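Local atomic coordinates of alpha-1,4-endofucoidanase (Mariniflexile fucanivorans, PDB entry 6DLH), a protein that hydrolyses fucoidan within its chains as a retaining endo-acting enzyme of glycoside hydrolase family 107 and carries several bound calcium ions. Residues 283-286 / 287-290; 316-319 / 320-324; 328-332 / 333-337; 488-491 / 492-496. All coordinates share one frame; numbering follows the deposited sequence.

Contact 1: 283-286 / 287-290; sequences SATL and FDDY
Thr285 and Asp288 meet through their polar groups across a tight turn of chain. Asp288 OD2 accepts two hydrogen bonds from the threonine: the backbone Thr285 N comes to its anti lone pair at 2.9 Å, while Thr285 OG1 reaches it from well above the carboxylate plane at 2.8 Å. A water adds a third donor to OD2 and carries the link on to Ser283 O. Threonine suits its place because its hydroxyl works twice: with OG1 turned between the backbone N and carbonyl carbon (chi1 66°), it also accepts from Phe287 N at 3.2 Å. The other carboxylate oxygen, Asp288 OD1, accepts from Phe269 N of strand 266-269, which makes the aspartate a bridge between turn and sheet. An asparagine in its place would probably leave either the two Thr285 donors or Phe269 N facing an N-H instead of an acceptor.

The apolar contacts are fewer. Leu286 CB lies over one face of the Phe287 ring, 4.1 Å from its centroid, in a CH-pi contact offset toward the rim. The Phe287 side chain also packs against helix 249-259. The short methyl of Ala284 touches both Asp288, CB to CB at 4.1 Å, and the side chain of Phe327.

Taken together, this is a type I beta turn from Thr285 to Asp288 with an ST turn at its start, in the loop that follows strand 266-269 of the parallel sheet.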
loop_
_atom_site.group_PDB
_atom_site.type_symbol
_atom_site.label_atom_id
_atom_site.label_comp_id
_atom_site.label_asym_id
_atom_site.label_seq_id
_atom_site.Cartn_x
_atom_site.Cartn_y
_atom_site.Cartn_z
ATOM N N SER A 283 -27.333 7.502 -10.005
ATOM C CA SER A 283 -28.270 6.601 -9.352
ATOM C C SER A 283 -27.619 5.260 -9.009
ATOM O O SER A 283 -26.744 4.775 -9.723
ATOM C CB SER A 283 -29.494 6.405 -10.206
ATOM O OG SER A 283 -30.581 5.971 -9.405
ATOM N N ALA A 284 -28.069 4.665 -7.903
ATOM C CA ALA A 284 -27.566 3.380 -7.446
ATOM C C ALA A 284 -27.892 2.286 -8.464
ATOM O O ALA A 284 -29.013 2.214 -8.975
ATOM C CB ALA A 284 -28.172 3.059 -6.102
ATOM N N THR A 285 -26.898 1.434 -8.754
ATOM C CA THR A 285 -27.173 0.154 -9.381
ATOM C C THR A 285 -27.783 -0.760 -8.323
ATOM O O THR A 285 -27.984 -0.344 -7.183
ATOM C CB THR A 285 -25.919 -0.481 -9.991
ATOM O OG1 THR A 285 -25.025 -0.811 -8.927
ATOM C CG2 THR A 285 -25.247 0.389 -11.029
ATOM N N LEU A 286 -28.071 -2.008 -8.707
ATOM C CA LEU A 286 -28.625 -2.974 -7.771
ATOM C C LEU A 286 -27.541 -3.435 -6.793
ATOM O O LEU A 286 -27.831 -4.173 -5.855
ATOM C CB LEU A 286 -29.216 -4.152 -8.555
ATOM C CG LEU A 286 -30.498 -3.858 -9.341
ATOM C CD1 LEU A 286 -30.684 -4.859 -10.469
ATOM C CD2 LEU A 286 -31.721 -3.835 -8.433
ATOM N N PHE A 287 -26.300 -2.976 -6.999
ATOM C CA PHE A 287 -25.168 -3.546 -6.283
ATOM C C PHE A 287 -24.390 -2.485 -5.503
ATOM O O PHE A 287 -23.380 -2.803 -4.881
ATOM C CB PHE A 287 -24.328 -4.422 -7.224
ATOM C CG PHE A 287 -25.127 -5.521 -7.879
ATOM C CD1 PHE A 287 -25.526 -6.637 -7.155
ATOM C CD2 PHE A 287 -25.525 -5.418 -9.204
ATOM C CE1 PHE A 287 -26.286 -7.634 -7.749
ATOM C CE2 PHE A 287 -26.290 -6.412 -9.796
ATOM C CZ PHE A 287 -26.670 -7.518 -9.067
ATOM N N ASP A 288 -24.889 -1.240 -5.510
ATOM C CA ASP A 288 -24.314 -0.146 -4.741
ATOM C C ASP A 288 -24.910 -0.130 -3.334
ATOM O O ASP A 288 -26.122 -0.026 -3.173
ATOM C CB ASP A 288 -24.568 1.199 -5.427
ATOM C CG ASP A 288 -23.641 1.485 -6.593
ATOM O OD1 ASP A 288 -22.427 1.699 -6.343
ATOM O OD2 ASP A 288 -24.137 1.506 -7.737
ATOM N N ASP A 289 -24.042 -0.221 -2.320
ATOM C CA ASP A 289 -24.453 -0.036 -0.938
ATOM C C ASP A 289 -24.256 1.427 -0.555
ATOM O O ASP A 289 -24.923 1.924 0.347
ATOM C CB ASP A 289 -23.679 -0.953 0.017
ATOM C CG ASP A 289 -23.947 -2.431 -0.207
ATOM O OD1 ASP A 289 -25.038 -2.891 0.180
ATOM O OD2 ASP A 289 -23.067 -3.103 -0.768
ATOM N N TYR A 290 -23.314 2.095 -1.233
ATOM C CA TYR A 290 -23.081 3.519 -1.036
ATOM C C TYR A 290 -22.666 4.167 -2.351
ATOM O O TYR A 290 -22.277 3.478 -3.295
ATOM C CB TYR A 290 -22.061 3.772 0.082
ATOM C CG TYR A 290 -20.639 3.338 -0.176
ATOM C CD1 TYR A 290 -20.291 1.994 -0.254
ATOM C CD2 TYR A 290 -19.624 4.274 -0.290
ATOM C CE1 TYR A 290 -18.981 1.590 -0.469
ATOM C CE2 TYR A 290 -18.307 3.890 -0.497
ATOM C CZ TYR A 290 -17.983 2.546 -0.581
ATOM O OH TYR A 290 -16.687 2.175 -0.786
HETATM O O HOH W 1 -24.073 3.757 -9.457
#

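Contact 2: 316-319 / 320-324; sequences VVFM and QTNNG
Met319 and Gly324 close a Schellman motif, the C-terminal cap of helix 307-321. Among the backbone bonds, Gly324 N reaches back to Met319 O at 3.0 Å, and inside that ring Asn323 N bonds to Gln320 O. Asn323 takes the positive phi (55°) that reverses the chain, a conformation asparagine tolerates better than most residues with a side chain. Gly324 follows with backbone angles at which a CB would be jammed against the preceding carbonyl oxygen, so glycine is called for. One turn earlier the helix is still regular, with Thr321 N bonded to Val317 O at 2.8 Å.

Met319 and Val316 are buried: Met319 packs on Phe281 and Phe342, Val316 on Phe342 and on Thr370 of helix 361-372.

Side-chain polar contacts come from Asn322, the first residue to leave helical geometry. Phe318 O takes two bonds from it: the backbone Asn322 N at 3.2 Å, and Asn322 ND2 at 3.0 Å, the carbonyl lying close to the amide plane. Asn322 CG stands beside its own backbone N (chi1 -78°), which folds the amide back over the helix end. There ND2 of Asn322 sits above the centre of the Phe318 ring, 3.3 Å from its plane, with amide and ring inclined at 41°.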
loop_
_atom_site.group_PDB
_atom_site.type_symbol
_atom_site.label_atom_id
_atom_site.label_comp_id
_atom_site.label_asym_id
_atom_site.label_seq_id
_atom_site.Cartn_x
_atom_site.Cartn_y
_atom_site.Cartn_z
ATOM N N VAL A 316 -22.244 18.237 -0.434
ATOM C CA VAL A 316 -22.096 17.970 0.983
ATOM C C VAL A 316 -23.372 18.388 1.719
ATOM O O VAL A 316 -23.842 17.667 2.598
ATOM C CB VAL A 316 -20.804 18.640 1.492
ATOM C CG1 VAL A 316 -20.986 19.555 2.679
ATOM C CG2 VAL A 316 -19.670 17.653 1.695
ATOM N N VAL A 317 -23.970 19.521 1.311
ATOM C CA VAL A 317 -25.220 19.976 1.898
ATOM C C VAL A 317 -26.320 18.962 1.584
ATOM O O VAL A 317 -27.133 18.658 2.453
ATOM C CB VAL A 317 -25.582 21.412 1.459
ATOM C CG1 VAL A 317 -26.990 21.805 1.887
ATOM C CG2 VAL A 317 -24.578 22.412 1.997
ATOM N N PHE A 318 -26.309 18.414 0.360
ATOM C CA PHE A 318 -27.254 17.376 -0.040
ATOM C C PHE A 318 -27.225 16.194 0.933
ATOM O O PHE A 318 -28.263 15.595 1.219
ATOM C CB PHE A 318 -26.974 16.883 -1.464
ATOM C CG PHE A 318 -28.008 15.933 -2.022
ATOM C CD1 PHE A 318 -29.124 16.408 -2.699
ATOM C CD2 PHE A 318 -27.875 14.562 -1.870
ATOM C CE1 PHE A 318 -30.080 15.540 -3.209
ATOM C CE2 PHE A 318 -28.833 13.691 -2.373
ATOM C CZ PHE A 318 -29.932 14.179 -3.044
ATOM N N MET A 319 -26.020 15.837 1.399
ATOM C CA MET A 319 -25.833 14.718 2.309
ATOM C C MET A 319 -26.475 15.050 3.653
ATOM O O MET A 319 -27.117 14.202 4.264
ATOM C CB MET A 319 -24.344 14.402 2.498
ATOM C CG MET A 319 -23.722 13.702 1.300
ATOM S SD MET A 319 -21.915 13.560 1.377
ATOM C CE MET A 319 -21.703 12.525 2.820
ATOM N N GLN A 320 -26.333 16.306 4.081
ATOM C CA GLN A 320 -26.948 16.774 5.312
ATOM C C GLN A 320 -28.474 16.778 5.199
ATOM O O GLN A 320 -29.158 16.259 6.081
ATOM C CB GLN A 320 -26.394 18.152 5.661
ATOM C CG GLN A 320 -27.047 18.796 6.875
ATOM C CD GLN A 320 -26.441 20.161 7.081
ATOM O OE1 GLN A 320 -25.646 20.366 8.002
ATOM N NE2 GLN A 320 -26.779 21.089 6.194
ATOM N N THR A 321 -29.006 17.364 4.113
ATOM C CA THR A 321 -30.446 17.542 3.965
ATOM C C THR A 321 -31.141 16.186 3.993
ATOM O O THR A 321 -32.253 16.064 4.505
ATOM C CB THR A 321 -30.805 18.312 2.686
ATOM O OG1 THR A 321 -30.084 19.541 2.755
ATOM C CG2 THR A 321 -32.289 18.599 2.554
ATOM N N ASN A 322 -30.454 15.170 3.462
ATOM C CA ASN A 322 -31.048 13.866 3.236
ATOM C C ASN A 322 -30.645 12.869 4.325
ATOM O O ASN A 322 -30.852 11.667 4.163
ATOM C CB ASN A 322 -30.698 13.367 1.836
ATOM C CG ASN A 322 -31.549 14.039 0.782
ATOM O OD1 ASN A 322 -32.718 13.701 0.640
ATOM N ND2 ASN A 322 -30.990 14.999 0.064
ATOM N N ASN A 323 -30.036 13.370 5.411
ATOM C CA ASN A 323 -29.693 12.565 6.579
ATOM C C ASN A 323 -28.833 11.354 6.205
ATOM O O ASN A 323 -28.918 10.321 6.864
ATOM C CB ASN A 323 -30.935 12.113 7.359
ATOM C CG ASN A 323 -31.857 13.255 7.734
ATOM O OD1 ASN A 323 -31.440 14.218 8.372
ATOM N ND2 ASN A 323 -33.117 13.153 7.345
ATOM N N GLY A 324 -28.004 11.480 5.161
ATOM C CA GLY A 324 -27.039 10.443 4.828
ATOM C C GLY A 324 -27.577 9.364 3.890
ATOM O O GLY A 324 -26.872 8.399 3.614
#

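Contact 3: 328-332 / 333-337; sequences RDDTR and TWNDN. With CA (calcium ion), chain E.
Asp336 OD1 binds the calcium ion at 2.2 Å, and across the loop Arg332 O grips the same ion at 2.3 Å. Asn335 OD1, Asp330 OD1 and a water that donates to Asp330 O add three more ligands, and Phe327 O completes the set. All are oxygens, as calcium prefers.

Hydrogen bonds around the ion probably steady its ligands. Asn335 ND2 donates to the syn lone pair of Asp330 OD2 at 3.0 Å, almost straight at 172°, with amide and carboxylate nearly coplanar; each side chain thus spends one atom on the metal and the other on its neighbour. Asp336 is gripped by its main chain: Asp336 O lies in the guanidinium plane of Arg328 and accepts from NH1 at 2.9 Å, tying the loop's two ends together.

Arg332 and Trp334 run side by side. Arg332 CB approaches Trp334 NE1 at 3.5 Å, and farther out NH1 comes equally near CZ2, guanidinium and indole inclined at 31°. Their polar ends bond beyond the loop, Arg332 NH2 to Ala241 O and Trp334 NE1 to Glu243 OE1; a water joins Arg332 NH1 to Asn335 ND2. An alanine in place of Trp334 would probably leave Glu243 OE1 without its indole donor and the Arg332 chain freer to swing.

The two metal-bound carboxylates carry like charges, so the ion probably holds together a loop that would otherwise tend to open.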
loop_
_atom_site.group_PDB
_atom_site.type_symbol
_atom_site.label_atom_id
_atom_site.label_comp_id
_atom_site.label_asym_id
_atom_site.label_seq_id
_atom_site.Cartn_x
_atom_site.Cartn_y
_atom_site.Cartn_z
ATOM N N ARG A 328 -33.555 8.791 -1.554
ATOM C CA ARG A 328 -34.914 8.776 -1.033
ATOM C C ARG A 328 -35.786 9.764 -1.809
ATOM O O ARG A 328 -36.828 10.192 -1.317
ATOM C CB ARG A 328 -34.936 8.995 0.486
ATOM C CG ARG A 328 -35.263 7.738 1.279
ATOM C CD ARG A 328 -34.236 7.216 2.264
ATOM N NE ARG A 328 -34.676 7.439 3.635
ATOM C CZ ARG A 328 -34.461 6.624 4.669
ATOM N NH1 ARG A 328 -33.808 5.482 4.518
ATOM N NH2 ARG A 328 -34.905 6.964 5.864
ATOM N N ASP A 329 -35.381 10.065 -3.051
ATOM C CA ASP A 329 -35.931 11.177 -3.812
ATOM C C ASP A 329 -36.545 10.699 -5.130
ATOM O O ASP A 329 -37.057 11.505 -5.895
ATOM C CB ASP A 329 -34.875 12.273 -4.022
ATOM C CG ASP A 329 -33.681 11.877 -4.889
ATOM O OD1 ASP A 329 -33.456 10.667 -5.093
ATOM O OD2 ASP A 329 -32.977 12.789 -5.360
ATOM N N ASP A 330 -36.486 9.392 -5.401
ATOM C CA ASP A 330 -36.949 8.864 -6.675
ATOM C C ASP A 330 -38.152 7.944 -6.455
ATOM O O ASP A 330 -38.778 7.972 -5.395
ATOM C CB ASP A 330 -35.802 8.197 -7.444
ATOM C CG ASP A 330 -35.220 6.972 -6.757
ATOM O OD1 ASP A 330 -35.742 6.587 -5.688
ATOM O OD2 ASP A 330 -34.241 6.411 -7.294
ATOM N N THR A 331 -38.439 7.105 -7.461
ATOM C CA THR A 331 -39.641 6.285 -7.481
ATOM C C THR A 331 -39.318 4.821 -7.172
ATOM O O THR A 331 -40.227 3.997 -7.118
ATOM C CB THR A 331 -40.412 6.449 -8.802
ATOM O OG1 THR A 331 -39.545 6.160 -9.899
ATOM C CG2 THR A 331 -40.997 7.832 -8.986
ATOM N N ARG A 332 -38.032 4.500 -6.966
ATOM C CA ARG A 332 -37.613 3.142 -6.644
ATOM C C ARG A 332 -37.472 2.994 -5.128
ATOM O O ARG A 332 -36.848 3.827 -4.484
ATOM C CB ARG A 332 -36.294 2.826 -7.355
ATOM C CG ARG A 332 -36.322 3.039 -8.863
ATOM C CD ARG A 332 -34.910 3.034 -9.419
ATOM N NE ARG A 332 -34.828 2.852 -10.862
ATOM C CZ ARG A 332 -33.695 2.663 -11.539
ATOM N NH1 ARG A 332 -32.531 2.623 -10.907
ATOM N NH2 ARG A 332 -33.726 2.514 -12.851
ATOM N N THR A 333 -38.047 1.929 -4.558
ATOM C CA THR A 333 -38.023 1.731 -3.113
ATOM C C THR A 333 -36.753 0.996 -2.684
ATOM O O THR A 333 -36.301 1.129 -1.548
ATOM C CB THR A 333 -39.214 0.897 -2.617
ATOM O OG1 THR A 333 -39.188 -0.359 -3.302
ATOM C CG2 THR A 333 -40.550 1.586 -2.797
ATOM N N TRP A 334 -36.191 0.204 -3.596
ATOM C CA TRP A 334 -35.182 -0.772 -3.226
ATOM C C TRP A 334 -33.845 -0.107 -2.888
ATOM O O TRP A 334 -32.968 -0.758 -2.321
ATOM C CB TRP A 334 -35.035 -1.823 -4.334
ATOM C CG TRP A 334 -34.841 -1.243 -5.700
ATOM C CD1 TRP A 334 -35.807 -1.003 -6.633
ATOM C CD2 TRP A 334 -33.595 -0.830 -6.294
ATOM N NE1 TRP A 334 -35.248 -0.482 -7.770
ATOM C CE2 TRP A 334 -33.895 -0.360 -7.593
ATOM C CE3 TRP A 334 -32.260 -0.815 -5.865
ATOM C CZ2 TRP A 334 -32.908 0.123 -8.455
ATOM C CZ3 TRP A 334 -31.288 -0.340 -6.718
ATOM C CH2 TRP A 334 -31.609 0.119 -7.996
ATOM N N ASN A 335 -33.699 1.181 -3.233
ATOM C CA ASN A 335 -32.429 1.880 -3.099
ATOM C C ASN A 335 -32.467 2.852 -1.923
ATOM O O ASN A 335 -31.629 3.748 -1.835
ATOM C CB ASN A 335 -32.011 2.568 -4.406
ATOM C CG ASN A 335 -32.922 3.694 -4.855
ATOM O OD1 ASN A 335 -33.762 4.186 -4.101
ATOM N ND2 ASN A 335 -32.762 4.118 -6.096
ATOM N N ASP A 336 -33.421 2.652 -1.010
ATOM C CA ASP A 336 -33.749 3.657 -0.012
ATOM C C ASP A 336 -32.783 3.624 1.168
ATOM O O ASP A 336 -32.836 4.513 2.016
ATOM C CB ASP A 336 -35.202 3.539 0.454
ATOM C CG ASP A 336 -36.199 4.274 -0.425
ATOM O OD1 ASP A 336 -35.811 4.732 -1.531
ATOM O OD2 ASP A 336 -37.358 4.395 0.007
ATOM N N ASN A 337 -31.918 2.606 1.233
ATOM C CA ASN A 337 -30.971 2.514 2.334
ATOM C C ASN A 337 -29.543 2.771 1.854
ATOM O O ASN A 337 -28.624 2.761 2.667
ATOM C CB ASN A 337 -31.063 1.191 3.099
ATOM C CG ASN A 337 -32.402 0.998 3.774
ATOM O OD1 ASN A 337 -33.055 -0.023 3.564
ATOM N ND2 ASN A 337 -32.818 1.970 4.570
HETATM CA CA CA E . -35.567 5.471 -3.600
HETATM O O HOH W 2 -37.374 6.997 -3.017
HETATM O O HOH W 3 -31.280 3.530 -8.275
#

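Contact 4: 488-491 / 492-496; sequences VSEA and SNYTF
Glu490 and Ser492 meet where the loop runs into strand 494-502, and one carboxylate gathers the donors of the residues that follow it. Glu490 OE2 accepts from Ser492 OG at 2.7 Å on its syn side, a little out of the carboxylate plane, and from the backbone Ser492 N at 3.0 Å through its anti lone pair. Serine suits the position because a short hydroxyl, held between its own N and carbonyl carbon (chi1 73°), can reach the same oxygen as its amide. Ala491 N adds only a weak bond to OE2.

The second oxygen serves a different residue. Tyr494 OH donates to the syn lone pair of Glu490 OE1 at 3.0 Å, and the carboxylate meets the tyrosine at its ring edge with the two planes 79° apart. The glutamate's length and the tyrosine's para hydroxyl let the two, approaching from opposite directions, meet.

What positions the carboxylate is first its own shape: Glu490 leaves the backbone with CG anti to N and then bends at chi2 (76°), bringing the carboxylate within reach of Ser492 N and OG. Next comes Trp469, whose NE1 also donates to Glu490 OE1; four full hydrogen bonds therefore hold the group and probably fix its rotation. Ile433 touches both Glu490 and Tyr494.

Farther out, Asn493 OD1 accepts from Val515 N and Tyr494 pairs through its backbone with Leu513. The contact thus leads from the loop after strand 479-484 into strand 494-502, the middle strand of a three-stranded antiparallel sheet in the putative Ig domain, between strands 459-464 and 505-513.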
loop_
_atom_site.group_PDB
_atom_site.type_symbol
_atom_site.label_atom_id
_atom_site.label_comp_id
_atom_site.label_asym_id
_atom_site.label_seq_id
_atom_site.Cartn_x
_atom_site.Cartn_y
_atom_site.Cartn_z
ATOM N N VAL A 488 -3.193 -21.262 33.142
ATOM C CA VAL A 488 -2.631 -21.989 32.010
ATOM C C VAL A 488 -3.750 -22.715 31.261
ATOM O O VAL A 488 -3.647 -22.946 30.057
ATOM C CB VAL A 488 -1.522 -22.968 32.458
ATOM C CG1 VAL A 488 -0.851 -23.661 31.281
ATOM C CG2 VAL A 488 -0.478 -22.302 33.347
ATOM N N SER A 489 -4.825 -23.049 31.985
ATOM C CA SER A 489 -5.930 -23.844 31.466
ATOM C C SER A 489 -6.980 -22.980 30.763
ATOM O O SER A 489 -7.964 -23.513 30.251
ATOM C CB SER A 489 -6.554 -24.674 32.566
ATOM O OG SER A 489 -6.814 -23.880 33.719
ATOM N N GLU A 490 -6.772 -21.652 30.747
ATOM C CA GLU A 490 -7.681 -20.721 30.085
ATOM C C GLU A 490 -7.614 -20.939 28.574
ATOM O O GLU A 490 -6.537 -20.907 27.982
ATOM C CB GLU A 490 -7.387 -19.270 30.487
ATOM C CG GLU A 490 -8.150 -18.230 29.675
ATOM C CD GLU A 490 -9.619 -18.070 30.025
ATOM O OE1 GLU A 490 -9.927 -17.305 30.968
ATOM O OE2 GLU A 490 -10.453 -18.707 29.353
ATOM N N ALA A 491 -8.788 -21.171 27.974
ATOM C CA ALA A 491 -8.904 -21.543 26.573
ATOM C C ALA A 491 -10.204 -20.996 25.985
ATOM O O ALA A 491 -10.600 -21.382 24.888
ATOM C CB ALA A 491 -8.832 -23.046 26.439
ATOM N N SER A 492 -10.862 -20.094 26.717
ATOM C CA SER A 492 -12.116 -19.535 26.241
ATOM C C SER A 492 -11.929 -18.088 25.789
ATOM O O SER A 492 -11.082 -17.364 26.314
ATOM C CB SER A 492 -13.202 -19.658 27.281
ATOM O OG SER A 492 -12.986 -18.749 28.349
ATOM N N ASN A 493 -12.744 -17.686 24.808
ATOM C CA ASN A 493 -12.820 -16.306 24.356
ATOM C C ASN A 493 -13.854 -15.558 25.202
ATOM O O ASN A 493 -14.576 -16.164 25.994
ATOM C CB ASN A 493 -13.034 -16.237 22.842
ATOM C CG ASN A 493 -11.873 -16.828 22.068
ATOM O OD1 ASN A 493 -10.802 -17.067 22.624
ATOM N ND2 ASN A 493 -12.066 -17.071 20.782
ATOM N N TYR A 494 -13.896 -14.227 25.062
ATOM C CA TYR A 494 -14.857 -13.436 25.814
ATOM C C TYR A 494 -15.456 -12.344 24.929
ATOM O O TYR A 494 -14.807 -11.843 24.014
ATOM C CB TYR A 494 -14.233 -12.852 27.087
ATOM C CG TYR A 494 -13.887 -13.849 28.165
ATOM C CD1 TYR A 494 -12.689 -14.546 28.125
ATOM C CD2 TYR A 494 -14.739 -14.082 29.236
ATOM C CE1 TYR A 494 -12.354 -15.466 29.106
ATOM C CE2 TYR A 494 -14.416 -14.994 30.231
ATOM C CZ TYR A 494 -13.216 -15.687 30.164
ATOM O OH TYR A 494 -12.864 -16.593 31.124
ATOM N N THR A 495 -16.716 -12.004 25.218
ATOM C CA THR A 495 -17.412 -10.889 24.606
ATOM C C THR A 495 -18.235 -10.198 25.687
ATOM O O THR A 495 -19.119 -10.811 26.288
ATOM C CB THR A 495 -18.305 -11.349 23.447
ATOM O OG1 THR A 495 -17.500 -12.064 22.509
ATOM C CG2 THR A 495 -19.007 -10.198 22.755
ATOM N N PHE A 496 -17.935 -8.918 25.928
ATOM C CA PHE A 496 -18.660 -8.160 26.934
ATOM C C PHE A 496 -18.651 -6.670 26.591
ATOM O O PHE A 496 -17.965 -6.231 25.669
ATOM C CB PHE A 496 -18.091 -8.448 28.326
ATOM C CG PHE A 496 -16.605 -8.224 28.440
ATOM C CD1 PHE A 496 -15.707 -9.156 27.940
ATOM C CD2 PHE A 496 -16.104 -7.071 29.028
ATOM C CE1 PHE A 496 -14.339 -8.942 28.040
ATOM C CE2 PHE A 496 -14.736 -6.865 29.138
ATOM C CZ PHE A 496 -13.857 -7.800 28.641
#

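Overall arrangement
Along the chain the four contacts come strictly in series; none nests or crosses. Contact 1 closes a turn in the loop after strand 266-269 of the parallel sheet. Contact 2 ends helix 307-321, and contact 3 then closes the calcium loop that leads to strand 341-342, the sheet's outermost strand on that side. Contacts 1 and 3 touch: Trp334 CZ3 lies 3.3 Å from Thr285 O, so the turn backs the calcium loop. Contact 2 meets contact 3 more lightly, where Phe318 approaches Asp329. Contact 4 lies apart in the putative Ig domain, its centre about 41 Å from that of contact 1, and leads into strand 494-502 of an antiparallel sheet.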